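Local coordinates for citrate synthase (Pyrobaculum aerophilum, PDB 2IBP) that catalyses the condensation of acetyl-CoA with oxaloacetate to citrate, working as a thermophilic homodimer whose disulfide-closed chains are interlinked as a catenane, at the interface of chains A and B. Residues are numbered along the deposited sequence; one frame, centred on the assembly and turned at random. Chains: chain A/B, Citrate synthase.

Contact 1 and contact 2 are patches of the same two-fold dimer interface, their C-alpha centres about 14 Å apart. Chain A runs straight from one into the other: A:Ile388 and A:Phe389 belong to contact 2, and A:Arg390 through A:Cys394 carry on into contact 1. Contact 1 pairs short strands near the chain termini and holds the disulfide that closes the chain; contact 2 joins helix ends and loops of the helical body. Both centres are about 27 Å from A:His289, a predicted active-site residue, so these patches probably serve assembly rather than chemistry. The two-fold axis repeats each with the chains exchanged.

Contact 1: the interface of chains A and B. Residues chain A 19, 390-394; chain B 26, 28-30.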
ATOM      1  N   CYS A  19       6.305  -9.170  24.302  1.00 21.31           N
ATOM      2  CA  CYS A  19       7.340  -8.282  23.766  1.00 23.67           C
ATOM      3  C   CYS A  19       7.154  -6.822  24.171  1.00 25.35           C
ATOM      4  O   CYS A  19       7.994  -5.975  23.851  1.00 25.33           O
ATOM      5  CB  CYS A  19       7.306  -8.368  22.239  1.00 23.82           C
ATOM      6  SG  CYS A  19       7.357 -10.061  21.600  1.00 31.03           S
ATOM      7  N   ARG A 390       9.722  -0.013  10.252  1.00 12.47           N
ATOM      8  CA  ARG A 390      10.214  -1.274  10.798  0.50 12.25           C
ATOM      9  C   ARG A 390       9.427  -1.719  12.039  1.00 11.99           C
ATOM     10  O   ARG A 390      10.021  -1.910  13.101  1.00 11.24           O
ATOM     11  CB  ARG A 390      11.680  -1.091  11.215  0.50 10.91           C
ATOM     12  CG  ARG A 390      12.656  -0.860  10.070  0.50 20.94           C
ATOM     13  CD  ARG A 390      14.053  -0.524  10.590  0.50 16.09           C
ATOM     14  NE  ARG A 390      15.017  -0.342   9.503  0.50 16.41           N
ATOM     15  CZ  ARG A 390      16.214   0.218   9.638  0.50 18.56           C
ATOM     16  NH1 ARG A 390      16.593   0.715  10.808  0.50 29.75           N
ATOM     17  NH2 ARG A 390      17.019   0.329   8.585  0.50 21.13           N
ATOM     18  N   PRO A 391       8.102  -1.845  11.936  1.00 10.21           N
ATOM     19  CA  PRO A 391       7.343  -2.286  13.100  1.00  8.78           C
ATOM     20  C   PRO A 391       7.585  -3.768  13.298  1.00 11.94           C
ATOM     21  O   PRO A 391       8.312  -4.391  12.513  1.00 12.40           O
ATOM     22  CB  PRO A 391       5.895  -2.048  12.684  1.00 12.65           C
ATOM     23  CG  PRO A 391       5.933  -2.293  11.188  1.00 13.28           C
ATOM     24  CD  PRO A 391       7.241  -1.688  10.750  1.00 14.08           C
ATOM     25  N   ARG A 392       6.982  -4.337  14.327  1.00 12.18           N
ATOM     26  CA  ARG A 392       7.164  -5.752  14.558  1.00 14.18           C
ATOM     27  C   ARG A 392       5.920  -6.349  15.153  1.00 10.76           C
ATOM     28  O   ARG A 392       4.965  -5.645  15.483  1.00 12.40           O
ATOM     29  CB  ARG A 392       8.379  -6.007  15.440  1.00 20.68           C
ATOM     30  CG  ARG A 392       8.276  -5.496  16.837  1.00 18.81           C
ATOM     31  CD  ARG A 392       9.633  -5.612  17.527  1.00 26.14           C
ATOM     32  NE  ARG A 392       9.598  -5.142  18.909  1.00 30.38           N
ATOM     33  CZ  ARG A 392       9.558  -5.932  19.980  1.00 37.54           C
ATOM     34  NH1 ARG A 392       9.578  -7.258  19.854  1.00 31.30           N
ATOM     35  NH2 ARG A 392       9.529  -5.387  21.188  1.00 35.83           N
ATOM     36  N   ALA A 393       5.902  -7.673  15.210  1.00 10.40           N
ATOM     37  CA  ALA A 393       4.795  -8.388  15.808  1.00  9.26           C
ATOM     38  C   ALA A 393       5.424  -9.262  16.867  1.00  9.63           C
ATOM     39  O   ALA A 393       6.609  -9.581  16.804  1.00 13.36           O
ATOM     40  CB  ALA A 393       4.056  -9.230  14.788  1.00 13.25           C
ATOM     41  N   CYS A 394       4.627  -9.631  17.852  1.00 11.15           N
ATOM     42  CA  CYS A 394       5.098 -10.462  18.951  1.00 13.20           C
ATOM     43  C   CYS A 394       4.537 -11.862  18.813  1.00 12.42           C
ATOM     44  O   CYS A 394       3.334 -12.047  18.786  1.00 12.06           O
ATOM     45  CB  CYS A 394       4.643  -9.858  20.275  1.00 19.89           C
ATOM     46  SG  CYS A 394       5.410 -10.726  21.666  1.00 22.98           S
TER
ATOM     47  N   LEU B  26       8.820   4.028  13.146  1.00 10.74           N
ATOM     48  CA  LEU B  26       8.152   3.166  14.129  1.00 10.96           C
ATOM     49  C   LEU B  26       8.972   1.905  14.383  1.00 10.65           C
ATOM     50  O   LEU B  26       8.421   0.827  14.618  1.00 12.76           O
ATOM     51  CB  LEU B  26       6.752   2.787  13.663  1.00 13.00           C
ATOM     52  CG  LEU B  26       5.811   3.990  13.506  1.00 14.22           C
ATOM     53  CD1 LEU B  26       4.422   3.523  13.102  1.00 14.02           C
ATOM     54  CD2 LEU B  26       5.767   4.790  14.818  1.00 11.26           C
ATOM     55  N   ASP B  28      10.610  -1.083  15.754  1.00 13.28           N
ATOM     56  CA  ASP B  28      10.362  -1.976  16.892  1.00 10.52           C
ATOM     57  C   ASP B  28       8.993  -1.788  17.555  1.00 10.48           C
ATOM     58  O   ASP B  28       8.657  -2.498  18.509  1.00 13.21           O
ATOM     59  CB  ASP B  28      11.491  -1.854  17.920  1.00 17.50           C
ATOM     60  CG  ASP B  28      12.857  -2.189  17.335  1.00 24.51           C
ATOM     61  OD1 ASP B  28      12.930  -3.063  16.447  1.00 21.98           O
ATOM     62  OD2 ASP B  28      13.865  -1.618  17.804  1.00 26.00           O
ATOM     63  N   VAL B  29       8.171  -0.871  17.052  1.00  7.59           N
ATOM     64  CA  VAL B  29       6.849  -0.685  17.626  1.00  8.59           C
ATOM     65  C   VAL B  29       5.982  -1.869  17.230  1.00 10.04           C
ATOM     66  O   VAL B  29       5.938  -2.264  16.069  1.00 10.76           O
ATOM     67  CB  VAL B  29       6.205   0.638  17.166  1.00 13.69           C
ATOM     68  CG1 VAL B  29       4.784   0.777  17.739  1.00 13.53           C
ATOM     69  CG2 VAL B  29       7.063   1.825  17.591  1.00 12.27           C
ATOM     70  N   LEU B  30       5.286  -2.421  18.215  1.00 11.45           N
ATOM     71  CA  LEU B  30       4.447  -3.590  18.014  1.00 11.03           C
ATOM     72  C   LEU B  30       3.111  -3.205  17.405  1.00 13.58           C
ATOM     73  O   LEU B  30       2.484  -2.250  17.845  1.00 16.13           O
ATOM     74  CB  LEU B  30       4.197  -4.267  19.358  1.00 11.66           C
ATOM     75  CG  LEU B  30       5.420  -4.952  19.966  1.00 15.06           C
ATOM     76  CD1 LEU B  30       5.281  -5.155  21.478  1.00 16.14           C
ATOM     77  CD2 LEU B  30       5.708  -6.259  19.246  1.00 18.48           C
TER
HETATM   78  O   HOH W   1      11.490  -3.961  14.058  1.00 27.96           O
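A:Arg392 places CG between its own backbone N and carbonyl carbon (chi1 66°) and then runs extended to NE, while B:Leu30 turns CG anti to its carbonyl carbon (chi1 -70°); the two side chains meet at an oblique crossing. In this pose one methyl of the leucine, CD2, lies over the centre of one guanidinium face, 3.9 Å above the plane, and also packs against A:Arg392 CG. The N-H at NE points to the backbone carbonyl of B:Asp28, with NE 2.8 Å from O; the bond is bent, 141° at the hydrogen, and the oxygen sits somewhat out of the guanidinium plane. The carboxylate of B:Asp28 is not in contact with the guanidinium: OD1 is 4.6 Å from A:Arg392 NE, near enough that opposite charges might still attract. It turns instead to a water, which joins OD1 to A:Arg390 O. A:Arg390 O also accepts the backbone N-H of B:Asp28, N to O 2.8 Å. Two residues on in chain A, A:Arg392 N gives a hydrogen bond to B:Val29 O, and A:Arg392 and B:Leu30 form a parallel beta bridge between the chains. An alanine in place of A:Arg392 would probably leave B:Asp28 O without its NE partner and open a gap over B:Leu30 CD2. The same leucine tip also reaches the disulfide: CD1 is 3.9 Å from A:Cys19 CB, and CD2 touches CB of A:Cys394, the partner of A:Cys19 in the bridge. The bridge itself joins SG of A:Cys19 to SG of A:Cys394 at 2.1 Å, within chain A. It closes that chain into a loop near its two ends, and with its twin in chain B yields the interlinked rings of the catenane. The strand pairing thus holds the partner chain directly beside the closure of the ring, tying the dimer together.

Contact 2: the interface of chains A and B. Residues chain A 225, 229, 231, 388-389; chain B 218, 222, 243, 248-249.
The carbonyl oxygen of B:Ala243 receives the side-chain hydroxyl of A:Thr229, OG1 to O 2.9 Å, the donor lying in the carbonyl plane on a lone pair. To reach it, OG1 stands between the threonine's own backbone N and carbonyl carbon (chi1 67°), which turns the methyl CG2 to the other side of CB, anti to the carbonyl carbon. There CG2 presses on the methyl of B:Ala218, and its 3.4 Å distance to CB is tighter than an ordinary van der Waals contact. The CB of B:His249 flanks the same methyl more loosely. A:Thr229 also grips the partner through its backbone: its O accepts the N-H of B:Leu248, N to O 3.0 Å, a nearly straight bond (167° at the hydrogen) whose donor is tilted from the carbonyl plane. Beside the same leucine, A:Ile388 has CG1 anti to the backbone N (chi1 -173°) and sends the tip of its chain, CD1, to the backbone of B:Leu248, 3.4 Å from O; CD1 packs against CB of that leucine as well. On the helix side, A:Val225 sets CG1 over the first turn of the partner helix, 3.4 Å from B:Ala218 O and beside B:Ala222. The small alanines of that helix probably let A:Val225 and A:Thr229 come close to it. In the fold, helix 218-227 of each chain meets its symmetry mate here: A:Val225 lies near the end of one, B:Ala218 starts the other. A:Thr229 follows its helix in a loop and reaches B:Ala243, near the end of helix 233-244, and the loop of B:Leu248, while A:Ile388 comes from the segment leading to strand 392-395.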
ATOM      1  N   VAL A 225       4.210   4.296   4.149  1.00  6.39           N
ATOM      2  CA  VAL A 225       4.884   3.003   4.328  1.00  7.09           C
ATOM      3  C   VAL A 225       5.582   2.579   3.034  1.00  5.93           C
ATOM      4  O   VAL A 225       6.727   2.140   3.043  1.00  7.53           O
ATOM      5  CB  VAL A 225       3.902   1.930   4.820  1.00  8.39           C
ATOM      6  CG1 VAL A 225       4.588   0.551   4.850  1.00  6.68           C
ATOM      7  CG2 VAL A 225       3.405   2.293   6.205  1.00  7.41           C
ATOM      8  N   THR A 229      10.325   2.881   1.754  1.00  6.40           N
ATOM      9  CA  THR A 229      11.278   1.953   1.158  1.00  5.23           C
ATOM     10  C   THR A 229      11.976   2.589  -0.041  1.00  6.65           C
ATOM     11  O   THR A 229      12.777   1.949  -0.723  1.00  9.12           O
ATOM     12  CB  THR A 229      10.597   0.687   0.634  1.00  8.59           C
ATOM     13  OG1 THR A 229       9.751   1.001  -0.481  1.00  9.69           O
ATOM     14  CG2 THR A 229       9.795  -0.005   1.716  1.00  9.90           C
ATOM     15  N   SER A 231      10.284   3.428  -2.618  1.00  7.76           N
ATOM     16  CA  SER A 231       9.497   3.033  -3.762  1.00  6.82           C
ATOM     17  C   SER A 231       8.986   4.316  -4.421  1.00  7.07           C
ATOM     18  O   SER A 231       8.975   5.375  -3.812  1.00 10.55           O
ATOM     19  CB  SER A 231       8.332   2.133  -3.346  1.00  8.72           C
ATOM     20  OG  SER A 231       7.614   1.686  -4.478  1.00 11.06           O
ATOM     21  N   ILE A 388      12.815   3.919   6.714  1.00 10.85           N
ATOM     22  CA  ILE A 388      11.945   2.799   6.395  1.00  8.84           C
ATOM     23  C   ILE A 388      11.170   2.368   7.643  1.00  7.82           C
ATOM     24  O   ILE A 388      11.704   2.330   8.753  1.00  9.88           O
ATOM     25  CB  ILE A 388      12.743   1.628   5.832  1.00 13.89           C
ATOM     26  CG1 ILE A 388      11.815   0.518   5.341  1.00 11.37           C
ATOM     27  CG2 ILE A 388      13.754   1.147   6.851  1.00 13.67           C
ATOM     28  CD1 ILE A 388      12.528  -0.523   4.519  1.00 16.23           C
ATOM     29  N   PHE A 389       9.887   2.080   7.459  1.00  9.40           N
ATOM     30  CA  PHE A 389       9.070   1.599   8.574  1.00  8.50           C
ATOM     31  C   PHE A 389       9.496   0.181   8.954  1.00 12.30           C
ATOM     32  O   PHE A 389       9.665  -0.680   8.087  1.00 15.49           O
ATOM     33  CB  PHE A 389       7.586   1.712   8.283  1.00 10.04           C
ATOM     34  CG  PHE A 389       7.072   3.120   8.384  1.00 10.24           C
ATOM     35  CD1 PHE A 389       6.682   3.645   9.613  1.00 10.12           C
ATOM     36  CD2 PHE A 389       7.114   3.956   7.296  1.00 10.78           C
ATOM     37  CE1 PHE A 389       6.233   4.970   9.704  1.00 10.66           C
ATOM     38  CE2 PHE A 389       6.714   5.272   7.395  1.00 12.78           C
ATOM     39  CZ  PHE A 389       6.270   5.772   8.591  1.00 10.67           C
TER
ATOM     40  N   ALA B 218       8.426  -3.728   5.443  1.00  7.49           N
ATOM     41  CA  ALA B 218       7.516  -2.705   4.962  1.00  7.71           C
ATOM     42  C   ALA B 218       6.423  -3.249   4.045  1.00  8.55           C
ATOM     43  O   ALA B 218       5.317  -2.707   4.047  1.00  8.85           O
ATOM     44  CB  ALA B 218       8.278  -1.579   4.287  1.00  7.50           C
ATOM     45  N   ALA B 222       2.656  -2.693   4.838  1.00  6.31           N
ATOM     46  CA  ALA B 222       1.765  -2.043   3.869  1.00  7.82           C
ATOM     47  C   ALA B 222       0.487  -2.866   3.704  1.00  3.94           C
ATOM     48  O   ALA B 222      -0.623  -2.331   3.656  1.00  7.73           O
ATOM     49  CB  ALA B 222       2.449  -1.886   2.529  1.00  7.36           C
ATOM     50  N   ALA B 243       5.476  -1.597  -1.832  1.00  6.13           N
ATOM     51  CA  ALA B 243       6.523  -1.360  -0.848  1.00  8.15           C
ATOM     52  C   ALA B 243       7.768  -2.178  -1.179  1.00  5.77           C
ATOM     53  O   ALA B 243       8.887  -1.696  -1.050  1.00  8.39           O
ATOM     54  CB  ALA B 243       6.031  -1.719   0.547  1.00  7.89           C
ATOM     55  N   LEU B 248      15.087   0.120  -0.442  1.00  8.64           N
ATOM     56  CA  LEU B 248      15.403  -0.117   0.957  1.00  8.66           C
ATOM     57  C   LEU B 248      14.731  -1.382   1.503  1.00 15.01           C
ATOM     58  O   LEU B 248      15.007  -1.804   2.632  1.00 15.47           O
ATOM     59  CB  LEU B 248      15.057   1.087   1.823  1.00 13.73           C
ATOM     60  CG  LEU B 248      15.782   2.384   1.470  1.00 11.93           C
ATOM     61  CD1 LEU B 248      15.393   3.472   2.478  1.00 13.62           C
ATOM     62  CD2 LEU B 248      17.304   2.171   1.444  1.00 12.65           C
ATOM     63  N   HIS B 249      13.851  -1.988   0.720  1.00 13.22           N
ATOM     64  CA  HIS B 249      13.231  -3.225   1.151  1.00 15.84           C
ATOM     65  C   HIS B 249      14.109  -4.388   0.683  1.00 37.37           C
ATOM     66  O   HIS B 249      14.621  -5.160   1.497  1.00 51.55           O
ATOM     67  CB  HIS B 249      11.837  -3.370   0.569  1.00 10.64           C
ATOM     68  CG  HIS B 249      11.016  -4.424   1.238  1.00  9.98           C
ATOM     69  ND1 HIS B 249      11.493  -5.692   1.491  1.00 13.71           N
ATOM     70  CD2 HIS B 249       9.722  -4.423   1.627  1.00  9.57           C
ATOM     71  CE1 HIS B 249      10.535  -6.405   2.060  1.00 15.18           C
ATOM     72  NE2 HIS B 249       9.446  -5.664   2.132  1.00  9.82           N
TER